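Local atomic coordinates of multicopper oxidase (Pseudomonas thermotolerans, PDB entry 6VOW), a protein that probably oxidises phenol-like substrates at a mononuclear copper and passes the electrons to a copper cluster that reduces dioxygen to water, as laccases do. Residues E41-P46 and I84-E89; E50-H55 and G198-V203; A271-E276 and G303-P308; A315-S320 and A426-N431; Q349-A354 and T447-A452. All blocks are in the same frame, centred on the assembly; numbering follows the deposited sequence.

Interaction 1. Residues E41-P46 and I84-E89; sequences ELIAAP and INKLDE
I43 and I84 sit opposite each other on two neighbouring parallel strands, 37-49 and 78-85, of the N-terminal cupredoxin domain. The pairing is carried by the backbone: I84 N gives a nearly straight bond of 2.9 Å to L42 O (167° at the hydrogen), and A44 N returns a longer one to I84 O. K86 N then binds A44 O at 2.8 Å, just where the second strand breaks off. K86 is worth following outward. Its CB lies 3.3 Å from A44 O and also touches the methyl of A45. CG stands anti to the carbonyl carbon (chi1 -63°), and CG and CD then pass obliquely over I43 CG2, CD at 3.8 Å. CE and NZ carry on in an extended chain past I43 and meet nothing of 41-46, so the aliphatic stem does the packing. On the same face I43 CG1 and I84 CB lie side by side, 4.1 Å apart, and the CD1 tip of I84 reaches the carboxylate of E41. The other face holds A44, whose CB meets L87 CD1 at 3.9 Å, with W60 and L149 also against L87. At the end of the strand, N85 OD1 accepts from L87 N in an Asx turn, while N85 ND2 binds E89 O and V115 O. The chemistry is thus two-sided: A44 and L87 make a buried apolar patch, beside an N85 amide bound to backbone groups, whereas the opposite face is an aliphatic strip ending in the charged groups of E41 and K86, which can probably stay hydrated.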
# COMPACT_ATOMS: atom_id res chain seq x y z
N GLU A 41 14.14 9.03 13.20
CA GLU A 41 14.08 10.41 12.70
C GLU A 41 13.97 10.27 11.19
O GLU A 41 14.93 9.75 10.56
CB GLU A 41 15.37 11.17 13.03
CG GLU A 41 15.29 12.62 12.61
CD GLU A 41 16.56 13.43 12.74
OE1 GLU A 41 17.61 13.11 12.17
OE2 GLU A 41 16.48 14.46 13.38
N LEU A 42 12.83 10.71 10.64
CA LEU A 42 12.56 10.55 9.21
C LEU A 42 12.44 11.92 8.58
O LEU A 42 11.57 12.70 8.95
CB LEU A 42 11.29 9.77 8.94
CG LEU A 42 11.11 9.36 7.47
CD1 LEU A 42 12.31 8.56 6.97
CD2 LEU A 42 9.87 8.55 7.23
N ILE A 43 13.30 12.21 7.59
CA ILE A 43 13.33 13.52 6.88
C ILE A 43 12.87 13.37 5.39
O ILE A 43 13.47 12.61 4.64
CB ILE A 43 14.77 14.04 6.92
CG1 ILE A 43 15.23 14.34 8.35
CG2 ILE A 43 14.93 15.26 6.10
CD1 ILE A 43 16.73 14.55 8.46
N ALA A 44 11.83 14.11 4.99
CA ALA A 44 11.43 14.34 3.61
C ALA A 44 12.24 15.52 3.02
O ALA A 44 12.30 16.64 3.55
CB ALA A 44 9.97 14.66 3.59
N ALA A 45 12.87 15.30 1.90
CA ALA A 45 13.75 16.28 1.32
C ALA A 45 13.98 15.94 -0.13
O ALA A 45 13.79 14.77 -0.50
CB ALA A 45 15.09 16.28 2.02
N PRO A 46 14.44 16.95 -0.94
CA PRO A 46 14.76 16.70 -2.32
C PRO A 46 15.83 15.67 -2.45
O PRO A 46 16.80 15.74 -1.75
CB PRO A 46 15.26 18.08 -2.83
CG PRO A 46 14.67 19.12 -1.89
CD PRO A 46 14.59 18.40 -0.59
N ILE A 84 10.39 15.12 10.03
CA ILE A 84 10.87 16.47 9.80
C ILE A 84 10.69 16.79 8.34
O ILE A 84 11.26 16.11 7.50
CB ILE A 84 12.36 16.60 10.12
CG1 ILE A 84 12.62 16.18 11.60
CG2 ILE A 84 12.77 18.06 9.99
CD1 ILE A 84 14.10 16.10 11.99
N ASN A 85 9.96 17.86 8.07
CA ASN A 85 9.66 18.27 6.69
C ASN A 85 10.77 19.22 6.16
O ASN A 85 10.83 20.38 6.55
CB ASN A 85 8.31 18.94 6.66
CG ASN A 85 7.90 19.35 5.27
OD1 ASN A 85 8.50 18.98 4.30
ND2 ASN A 85 6.85 20.05 5.18
N LYS A 86 11.67 18.72 5.32
CA LYS A 86 12.62 19.60 4.61
C LYS A 86 12.33 19.78 3.11
O LYS A 86 13.24 19.97 2.25
CB LYS A 86 14.02 19.11 4.83
CG LYS A 86 14.47 19.14 6.29
CD LYS A 86 15.99 18.95 6.32
CE LYS A 86 16.67 19.36 7.63
NZ LYS A 86 18.00 18.69 7.76
N LEU A 87 11.05 19.72 2.79
CA LEU A 87 10.55 20.07 1.49
C LEU A 87 10.20 21.52 1.53
O LEU A 87 10.31 22.22 2.55
CB LEU A 87 9.34 19.21 1.07
CG LEU A 87 9.62 17.76 1.00
CD1 LEU A 87 8.33 17.01 0.88
CD2 LEU A 87 10.56 17.39 -0.15
N ASP A 88 9.77 21.99 0.39
CA ASP A 88 9.45 23.37 0.25
C ASP A 88 7.98 23.59 0.33
O ASP A 88 7.57 24.66 0.08
CB ASP A 88 10.14 24.01 -0.94
CG ASP A 88 9.69 23.46 -2.30
OD1 ASP A 88 8.54 22.88 -2.46
OD2 ASP A 88 10.53 23.64 -3.24
N GLU A 89 7.22 22.56 0.74
CA GLU A 89 5.80 22.68 0.97
C GLU A 89 5.27 21.70 2.05
O GLU A 89 5.93 20.77 2.39
CB GLU A 89 5.04 22.42 -0.32
CG GLU A 89 5.06 20.98 -0.76
CD GLU A 89 4.51 20.81 -2.17
OE1 GLU A 89 4.70 21.69 -3.00
OE2 GLU A 89 3.89 19.84 -2.46

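Interaction 2. Residues E50-H55 and G198-V203; sequences ELVPGH and GRLTTV
L51 and L200 are the nearest backbone pair here, yet their CA atoms are 8.4 Å apart, and no hydrogen bond joins the two segments. Residues 50-55 form a loop that closes in a type II beta turn from V52 to H55, with G54 at positive phi (78°); G54 N is further tied to E50 OE2, on the carboxylate's anti lone pair, at 3.1 Å. Across from it, 198-203 enters the short strand 200-203 through a classic beta bulge, in which R199 and L200 both face W174. Side chains fill the gap between these backbones. L200 CD2 is the central contact: with CG anti to the backbone N (chi1 -177°) and on the way to L51, CD2 is the methyl that arrives, 3.6 Å from L51 O and 4.1 Å from V52 CG2. Deeper in, L51 CD2 meets T202 CG2 at 3.8 Å, the two side chains crossing at about a right angle. T202 meets L51 with its methyl, while its OG1 is bonded to K172 O and weakly to W174 NE1. On the outer side, V52 CG2 abuts the edge of the R199 guanidinium in its plane, 3.6 Å from NH2, while L200 CB lies over one face of that group, toward its rim. V176 O and D177 O bind NE and NH2, fixing the guanidinium beside the valine. The contact therefore brings the loop between strands 37-49 and 57-62 of the N-terminal domain against edge strand 200-203 of the middle domain, with W174 of the adjoining strand 165-174 packing on L51.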
# COMPACT_ATOMS: atom_id res chain seq x y z
N GLU A 50 19.31 9.52 -10.52
CA GLU A 50 19.70 9.19 -11.91
C GLU A 50 18.89 8.00 -12.14
O GLU A 50 19.34 6.90 -11.88
CB GLU A 50 21.22 8.84 -12.03
CG GLU A 50 21.90 9.01 -13.41
CD GLU A 50 23.39 8.62 -13.42
OE1 GLU A 50 24.02 8.39 -12.32
OE2 GLU A 50 23.93 8.50 -14.54
N LEU A 51 17.63 8.21 -12.49
CA LEU A 51 16.77 7.08 -12.87
C LEU A 51 16.95 6.72 -14.31
O LEU A 51 16.84 5.55 -14.68
CB LEU A 51 15.32 7.47 -12.71
CG LEU A 51 14.63 7.32 -11.38
CD1 LEU A 51 13.31 8.03 -11.53
CD2 LEU A 51 14.38 5.89 -11.07
N VAL A 52 17.13 7.74 -15.13
CA VAL A 52 17.44 7.54 -16.50
C VAL A 52 18.91 7.84 -16.54
O VAL A 52 19.28 8.97 -16.21
CB VAL A 52 16.62 8.49 -17.38
CG1 VAL A 52 17.09 8.45 -18.82
CG2 VAL A 52 15.16 8.09 -17.34
N PRO A 53 19.76 6.82 -16.89
CA PRO A 53 21.18 7.10 -17.00
C PRO A 53 21.42 8.46 -17.66
O PRO A 53 20.64 8.87 -18.56
CB PRO A 53 21.70 5.92 -17.85
CG PRO A 53 20.88 4.78 -17.36
CD PRO A 53 19.51 5.38 -17.07
N GLY A 54 22.40 9.18 -17.11
CA GLY A 54 22.89 10.40 -17.70
C GLY A 54 22.02 11.62 -17.48
O GLY A 54 22.26 12.65 -18.10
N HIS A 55 21.04 11.51 -16.61
CA HIS A 55 19.97 12.52 -16.41
C HIS A 55 19.51 12.57 -14.98
O HIS A 55 19.44 11.55 -14.28
CB HIS A 55 18.73 12.20 -17.22
CG HIS A 55 18.86 12.50 -18.68
ND1 HIS A 55 18.63 13.76 -19.20
CD2 HIS A 55 19.16 11.70 -19.73
CE1 HIS A 55 18.80 13.72 -20.51
NE2 HIS A 55 19.11 12.48 -20.85
N GLY A 198 2.81 6.40 -15.09
CA GLY A 198 4.18 6.65 -15.38
C GLY A 198 4.65 5.69 -16.45
O GLY A 198 3.90 4.82 -16.98
N ARG A 199 5.93 5.86 -16.72
CA ARG A 199 6.62 5.22 -17.75
C ARG A 199 7.69 4.21 -17.23
O ARG A 199 7.86 3.16 -17.80
CB ARG A 199 7.25 6.30 -18.59
CG ARG A 199 7.97 5.75 -19.84
CD ARG A 199 8.72 6.89 -20.52
NE ARG A 199 9.94 7.28 -19.79
CZ ARG A 199 11.07 6.57 -19.75
NH1 ARG A 199 11.15 5.37 -20.33
NH2 ARG A 199 12.13 7.03 -19.06
N LEU A 200 8.40 4.53 -16.16
CA LEU A 200 9.63 3.77 -15.81
C LEU A 200 9.46 2.96 -14.50
O LEU A 200 9.39 3.51 -13.35
CB LEU A 200 10.85 4.68 -15.76
CG LEU A 200 12.16 3.92 -15.48
CD1 LEU A 200 12.39 2.79 -16.47
CD2 LEU A 200 13.35 4.88 -15.45
N THR A 201 9.39 1.65 -14.69
CA THR A 201 9.11 0.76 -13.56
C THR A 201 10.44 0.46 -12.93
O THR A 201 11.46 0.39 -13.59
CB THR A 201 8.39 -0.49 -14.02
OG1 THR A 201 7.08 -0.11 -14.46
CG2 THR A 201 8.21 -1.44 -12.92
N THR A 202 10.42 0.43 -11.61
CA THR A 202 11.59 0.20 -10.82
C THR A 202 11.14 -0.70 -9.65
O THR A 202 9.98 -0.72 -9.23
CB THR A 202 12.14 1.49 -10.20
OG1 THR A 202 11.09 2.16 -9.52
CG2 THR A 202 12.83 2.46 -11.23
N VAL A 203 12.10 -1.44 -9.18
CA VAL A 203 12.01 -2.22 -7.97
C VAL A 203 13.11 -1.68 -7.15
O VAL A 203 14.28 -1.77 -7.57
CB VAL A 203 12.26 -3.70 -8.24
CG1 VAL A 203 12.68 -4.42 -6.98
CG2 VAL A 203 10.97 -4.32 -8.74

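Interaction 3. Residues A271-E276 and G303-P308; sequences AVRVPE and GDWPAP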
# COMPACT_ATOMS: atom_id res chain seq x y z
N ALA A 271 6.18 -16.12 -0.56
CA ALA A 271 7.29 -17.06 -0.25
C ALA A 271 7.66 -17.85 -1.45
O ALA A 271 6.77 -18.52 -2.05
CB ALA A 271 6.94 -18.00 0.83
N VAL A 272 8.96 -17.85 -1.75
CA VAL A 272 9.46 -18.42 -2.98
C VAL A 272 10.50 -19.51 -2.62
O VAL A 272 11.43 -19.25 -1.85
CB VAL A 272 10.14 -17.33 -3.83
CG1 VAL A 272 10.84 -17.90 -5.06
CG2 VAL A 272 9.07 -16.36 -4.33
N ARG A 273 10.35 -20.69 -3.19
CA ARG A 273 11.45 -21.65 -3.14
C ARG A 273 12.40 -21.26 -4.19
O ARG A 273 12.08 -21.27 -5.39
CB ARG A 273 11.01 -23.05 -3.40
CG ARG A 273 12.22 -24.07 -3.45
CD ARG A 273 12.80 -24.25 -2.09
NE ARG A 273 11.80 -24.86 -1.23
CZ ARG A 273 12.03 -25.31 0.01
NH1 ARG A 273 13.25 -25.27 0.63
NH2 ARG A 273 10.99 -25.82 0.65
N VAL A 274 13.59 -20.90 -3.73
CA VAL A 274 14.63 -20.47 -4.61
C VAL A 274 15.20 -21.74 -5.24
O VAL A 274 15.58 -22.69 -4.53
CB VAL A 274 15.72 -19.71 -3.85
CG1 VAL A 274 16.83 -19.29 -4.77
CG2 VAL A 274 15.16 -18.49 -3.16
N PRO A 275 15.28 -21.76 -6.58
CA PRO A 275 15.72 -22.95 -7.22
C PRO A 275 17.20 -23.11 -7.01
O PRO A 275 17.82 -22.30 -6.37
CB PRO A 275 15.37 -22.71 -8.70
CG PRO A 275 15.15 -21.25 -8.85
CD PRO A 275 15.26 -20.63 -7.50
N GLU A 276 17.70 -24.22 -7.49
CA GLU A 276 19.10 -24.55 -7.41
C GLU A 276 19.94 -23.44 -7.96
O GLU A 276 19.46 -22.67 -8.78
CB GLU A 276 19.37 -25.87 -8.15
CG GLU A 276 18.83 -26.02 -9.58
CD GLU A 276 19.33 -27.31 -10.22
OE1 GLU A 276 18.49 -28.19 -10.57
OE2 GLU A 276 20.57 -27.44 -10.37
N GLY A 303 15.09 -25.40 3.78
CA GLY A 303 14.21 -25.41 4.93
C GLY A 303 12.83 -25.64 4.42
O GLY A 303 12.58 -25.48 3.21
N ASP A 304 11.90 -25.97 5.32
CA ASP A 304 10.55 -26.30 4.85
C ASP A 304 9.78 -24.99 4.72
O ASP A 304 10.20 -23.90 5.20
CB ASP A 304 9.83 -27.30 5.80
CG ASP A 304 9.22 -28.55 5.06
OD1 ASP A 304 8.54 -28.43 3.99
OD2 ASP A 304 9.44 -29.66 5.57
N TRP A 305 8.65 -25.09 4.03
CA TRP A 305 7.65 -24.03 3.97
C TRP A 305 7.32 -23.63 5.39
O TRP A 305 7.15 -24.52 6.19
CB TRP A 305 6.37 -24.54 3.23
CG TRP A 305 6.64 -24.74 1.79
CD1 TRP A 305 6.87 -25.90 1.20
CD2 TRP A 305 6.81 -23.71 0.81
NE1 TRP A 305 7.16 -25.69 -0.10
CE2 TRP A 305 7.13 -24.34 -0.38
CE3 TRP A 305 6.72 -22.30 0.83
CZ2 TRP A 305 7.35 -23.62 -1.59
CZ3 TRP A 305 6.95 -21.56 -0.36
CH2 TRP A 305 7.26 -22.24 -1.56
N PRO A 306 7.33 -22.32 5.72
CA PRO A 306 6.79 -21.93 7.05
C PRO A 306 5.34 -22.31 7.34
O PRO A 306 4.52 -22.41 6.46
CB PRO A 306 7.00 -20.41 7.06
CG PRO A 306 8.31 -20.26 6.33
CD PRO A 306 8.19 -21.24 5.15
N ALA A 307 4.99 -22.50 8.57
CA ALA A 307 3.57 -22.55 8.94
C ALA A 307 2.86 -21.21 8.55
O ALA A 307 3.54 -20.20 8.30
CB ALA A 307 3.46 -22.73 10.42
N PRO A 308 1.49 -21.22 8.48
CA PRO A 308 0.72 -20.00 8.28
C PRO A 308 1.14 -18.94 9.26
O PRO A 308 1.32 -19.25 10.43
CB PRO A 308 -0.73 -20.42 8.56
CG PRO A 308 -0.75 -21.91 8.23
CD PRO A 308 0.68 -22.43 8.23
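G303 O is gripped by both terminal nitrogens of R273, NH1 at 2.7 Å and NH2 more weakly at 3.0 Å. This fork joins strand 267-273 of the middle cupredoxin-like domain to the long connection that leads on to strand 323-329. The NH1 bond lies in the carbonyl plane of G303, though the oxygen sits 20° out of the guanidinium plane and the hydrogen angle is only 140°. The arginine chain bends at chi2 and chi3 on its way to the guanidinium. NH1 also donates to G216 O, which further limits rotation of the group. W305 packs alongside: R273 NH2 stands over one face of the indole, toward the rim, with the guanidinium nearly perpendicular to the ring. At 5.2 Å from R273 CZ to the centre of the five-membered ring, any cation-pi attraction is weak; R242 makes a cation-pi contact with the same indole. Y244 and E240 of strand 240-246 also touch W305. R273 CB packs by W305 CZ2 at 4.1 Å. The benzo end lies against A271, near the end of the strand. There, W305 CZ3 lies 3.8 Å from A271 CB and 3.5 Å from A271 O, the oxygen meeting the ring at its edge.

Interaction 4. Residues A315-S320 and A426-N431; sequences AEPDLS and ALVADN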
# COMPACT_ATOMS: atom_id res chain seq x y z
N ALA A 315 -10.67 -7.29 14.58
CA ALA A 315 -11.98 -7.58 15.13
C ALA A 315 -12.81 -8.35 14.09
O ALA A 315 -13.11 -7.82 13.04
CB ALA A 315 -12.65 -6.27 15.57
N GLU A 316 -13.12 -9.61 14.37
CA GLU A 316 -13.93 -10.43 13.48
C GLU A 316 -15.22 -9.73 13.19
O GLU A 316 -15.94 -9.36 14.10
CB GLU A 316 -14.22 -11.79 14.10
CG GLU A 316 -14.76 -12.81 13.10
CD GLU A 316 -13.92 -12.97 11.84
OE1 GLU A 316 -12.82 -13.59 11.93
OE2 GLU A 316 -14.36 -12.48 10.75
N PRO A 317 -15.49 -9.47 11.93
CA PRO A 317 -16.86 -9.04 11.72
C PRO A 317 -17.73 -10.29 11.89
O PRO A 317 -17.29 -11.41 11.54
CB PRO A 317 -16.83 -8.45 10.30
CG PRO A 317 -15.40 -8.16 10.07
CD PRO A 317 -14.68 -9.30 10.74
N ASP A 318 -18.89 -10.06 12.52
CA ASP A 318 -19.99 -10.99 12.83
C ASP A 318 -21.11 -10.65 11.78
O ASP A 318 -21.87 -9.68 11.96
CB ASP A 318 -20.46 -10.80 14.34
CG ASP A 318 -21.86 -11.37 14.63
OD1 ASP A 318 -22.50 -11.87 13.68
OD2 ASP A 318 -22.33 -11.34 15.81
N LEU A 319 -21.18 -11.43 10.71
CA LEU A 319 -22.12 -11.18 9.60
C LEU A 319 -23.57 -11.15 10.02
O LEU A 319 -24.32 -10.32 9.51
CB LEU A 319 -21.94 -12.16 8.44
CG LEU A 319 -20.54 -12.15 7.80
CD1 LEU A 319 -20.60 -12.68 6.37
CD2 LEU A 319 -19.89 -10.77 7.81
N SER A 320 -23.97 -12.02 10.94
CA SER A 320 -25.36 -12.09 11.35
C SER A 320 -25.80 -10.77 12.02
O SER A 320 -26.98 -10.40 11.94
CB SER A 320 -25.60 -13.30 12.25
OG SER A 320 -24.55 -13.46 13.20
N ALA A 426 -16.66 -6.42 4.89
CA ALA A 426 -17.16 -6.28 6.24
C ALA A 426 -16.08 -5.89 7.27
O ALA A 426 -14.94 -6.32 7.20
CB ALA A 426 -17.82 -7.59 6.63
N LEU A 427 -16.50 -5.06 8.23
CA LEU A 427 -15.62 -4.46 9.19
C LEU A 427 -16.30 -4.32 10.50
O LEU A 427 -17.53 -4.29 10.56
CB LEU A 427 -15.23 -3.06 8.73
CG LEU A 427 -16.37 -2.09 8.41
CD1 LEU A 427 -16.44 -1.06 9.47
CD2 LEU A 427 -16.21 -1.35 7.07
N VAL A 428 -15.48 -4.21 11.55
CA VAL A 428 -15.88 -3.67 12.84
C VAL A 428 -15.41 -2.24 12.90
O VAL A 428 -14.28 -1.96 12.57
CB VAL A 428 -15.29 -4.49 14.01
CG1 VAL A 428 -15.76 -3.92 15.39
CG2 VAL A 428 -15.64 -5.99 13.78
N ALA A 429 -16.31 -1.32 13.30
CA ALA A 429 -16.01 0.11 13.36
C ALA A 429 -15.34 0.33 14.71
O ALA A 429 -15.90 0.85 15.64
CB ALA A 429 -17.26 0.92 13.17
N ASP A 430 -14.08 -0.06 14.68
CA ASP A 430 -13.20 -0.37 15.80
C ASP A 430 -12.57 0.85 16.43
O ASP A 430 -12.23 0.84 17.57
CB ASP A 430 -12.00 -1.14 15.16
CG ASP A 430 -11.61 -2.36 15.91
OD1 ASP A 430 -11.82 -2.44 17.17
OD2 ASP A 430 -11.08 -3.28 15.21
N ASN A 431 -12.33 1.86 15.61
CA ASN A 431 -11.32 2.89 15.86
C ASN A 431 -12.10 4.20 15.58
O ASN A 431 -12.58 4.43 14.44
CB ASN A 431 -10.16 2.54 14.88
CG ASN A 431 -8.97 3.40 15.03
OD1 ASN A 431 -8.93 4.26 15.87
ND2 ASN A 431 -7.98 3.14 14.23
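V428 turns CG1 anti to its backbone N (chi1 -178°), and its other methyl, CG2, anti to the carbonyl carbon; CG2 is the one that pushes into the bend of residues 315-317. It lies 3.2 Å from A315 O and 3.4 Å from E316 O, and at 3.5 Å from A315 CB it is packed more tightly than usual for two carbons. The alanine methyl also rests 3.4 Å from D430 OD2, an oxygen with a long, weak ion pair to R99. One step along, the ring of P317 covers A426: its CG sits 3.4 Å from A426 O, and its CB meets A426 CB at 3.9 Å. L319 closes that end, CD2 reaching the same methyl at 4.0 Å. No hydrogen bond crosses between the segments, whose directions differ by 142°. The connection leading into strand 323-329 thus lies over one face of strand 422-428 in the C-terminal cupredoxin domain, with F411 against P317 and L400 touching both L319 and A426. L427 points to the other face, into F378, F397 and L370. Contact across the two segments therefore depends on shape, with methyls and a proline ring set against carbonyl oxygens, while the salt bridge of E316 runs to K398 of strand 397-402 and D318 is bonded within the connection itself.

Interaction 5. Residues Q349-A354 and T447-A452; sequences QINGQA and TGLMAA
L449 and Q349 form the tight part of this contact, their CB atoms 3.7 Å apart next to the copper site formed by H388, C439 and H444. Beside them Q349 N donates to T447 O at 3.2 Å, where the chain has just left helix 442-446. G448, at a phi of 121°, brings its CA to 3.3 Å from Q349 O in a CA-H...O contact. L449 CG is anti to the backbone N (chi1 -159°), and its CD1 methyl comes 3.2 Å from I350 O, a buried carbonyl with no polar partner in the model. The nearest atom of the leucine side chain is about 3 Å from the copper, consistent with the non-coordinating axial leucine of many laccase type 1 sites. N351, first residue of a type I' beta turn to A354, still packs against L449. The loose side is at G352 and Q353, which make no contact with 447-452; I350 points away from that segment. Q353 is modelled no further than CB, which suggests a mobile side chain. Around this, H444 of helix 442-446 touches both Q349 and L449, F329 of strand 323-329 packs on L449 and N351, and C439 of strand 433-439 bonds through its backbone to L449, just before strand 450-455.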
# COMPACT_ATOMS: atom_id res chain seq x y z
N GLN A 349 -14.70 11.74 -10.78
CA GLN A 349 -15.19 10.60 -10.06
C GLN A 349 -16.00 11.09 -8.87
O GLN A 349 -15.78 12.17 -8.35
CB GLN A 349 -14.01 9.70 -9.65
CG GLN A 349 -13.00 9.46 -10.79
CD GLN A 349 -13.24 8.19 -11.66
OE1 GLN A 349 -14.22 7.39 -11.47
NE2 GLN A 349 -12.34 7.99 -12.62
N ILE A 350 -16.88 10.22 -8.41
CA ILE A 350 -17.97 10.53 -7.55
C ILE A 350 -18.01 9.31 -6.59
O ILE A 350 -17.58 8.23 -7.00
CB ILE A 350 -19.26 10.70 -8.43
CG1 ILE A 350 -19.82 12.15 -8.41
CG2 ILE A 350 -20.36 9.67 -8.12
CD1 ILE A 350 -20.99 12.39 -9.39
N ASN A 351 -18.42 9.51 -5.32
CA ASN A 351 -18.82 8.44 -4.37
C ASN A 351 -20.25 8.63 -3.88
O ASN A 351 -20.51 9.54 -3.08
CB ASN A 351 -17.87 8.40 -3.14
CG ASN A 351 -16.73 7.48 -3.35
OD1 ASN A 351 -16.83 6.62 -4.20
ND2 ASN A 351 -15.63 7.63 -2.59
N GLY A 352 -21.18 7.80 -4.33
CA GLY A 352 -22.56 7.98 -3.94
C GLY A 352 -23.11 9.31 -4.44
O GLY A 352 -23.88 9.98 -3.74
N GLN A 353 -22.76 9.66 -5.68
CA GLN A 353 -22.94 11.02 -6.22
C GLN A 353 -22.10 12.21 -5.60
O GLN A 353 -22.30 13.37 -6.00
CB GLN A 353 -24.44 11.38 -6.24
N ALA A 354 -21.14 11.99 -4.68
CA ALA A 354 -20.41 13.13 -4.10
C ALA A 354 -19.01 13.03 -4.58
O ALA A 354 -18.46 12.05 -4.39
CB ALA A 354 -20.48 13.10 -2.57
N THR A 447 -9.25 13.53 -8.03
CA THR A 447 -10.26 14.08 -8.92
C THR A 447 -11.61 13.61 -8.47
O THR A 447 -12.48 13.43 -9.31
CB THR A 447 -9.98 13.75 -10.41
OG1 THR A 447 -9.96 12.33 -10.67
CG2 THR A 447 -8.66 14.37 -10.79
N GLY A 448 -11.78 13.36 -7.17
CA GLY A 448 -13.11 13.09 -6.63
C GLY A 448 -13.43 11.77 -5.91
O GLY A 448 -14.44 11.69 -5.20
N LEU A 449 -12.62 10.73 -6.09
CA LEU A 449 -12.99 9.39 -5.61
C LEU A 449 -12.50 9.19 -4.17
O LEU A 449 -11.60 8.39 -3.88
CB LEU A 449 -12.45 8.34 -6.56
CG LEU A 449 -13.08 6.96 -6.56
CD1 LEU A 449 -14.60 7.08 -6.62
CD2 LEU A 449 -12.53 6.16 -7.75
N MET A 450 -13.12 9.94 -3.26
CA MET A 450 -12.78 9.90 -1.88
C MET A 450 -13.97 10.34 -1.07
O MET A 450 -14.77 11.19 -1.50
CB MET A 450 -11.56 10.73 -1.58
CG MET A 450 -11.24 10.93 -0.12
SD MET A 450 -9.48 11.21 0.15
CE MET A 450 -9.15 12.91 -0.30
N ALA A 451 -14.10 9.72 0.07
CA ALA A 451 -15.08 10.14 1.01
C ALA A 451 -14.52 9.94 2.39
O ALA A 451 -13.39 9.47 2.59
CB ALA A 451 -16.31 9.34 0.80
N ALA A 452 -15.28 10.37 3.36
CA ALA A 452 -14.91 10.26 4.73
C ALA A 452 -16.03 9.50 5.46
O ALA A 452 -17.23 9.73 5.23
CB ALA A 452 -14.69 11.64 5.32

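Overall arrangement
Interaction 5 is the buried contact of the set and lies at a copper; the other four are partly buried. Interaction 1 alone is regular strand pairing, and interaction 2, whose first segment is the loop that follows the same strand 37-49, carries the N-terminal domain onto the middle one. Interactions 2 and 3 reach the same six-stranded sheet, yet one is apolar packing and the other turns on an arginine. Interactions 4 and 5 belong to different sheets of the C-terminal domain, with centres about 24 Å apart. Interactions 3 and 4 both use the connection between strands 288-296 and 323-329, gripped by hydrogen bonds in one and by close packing in the other.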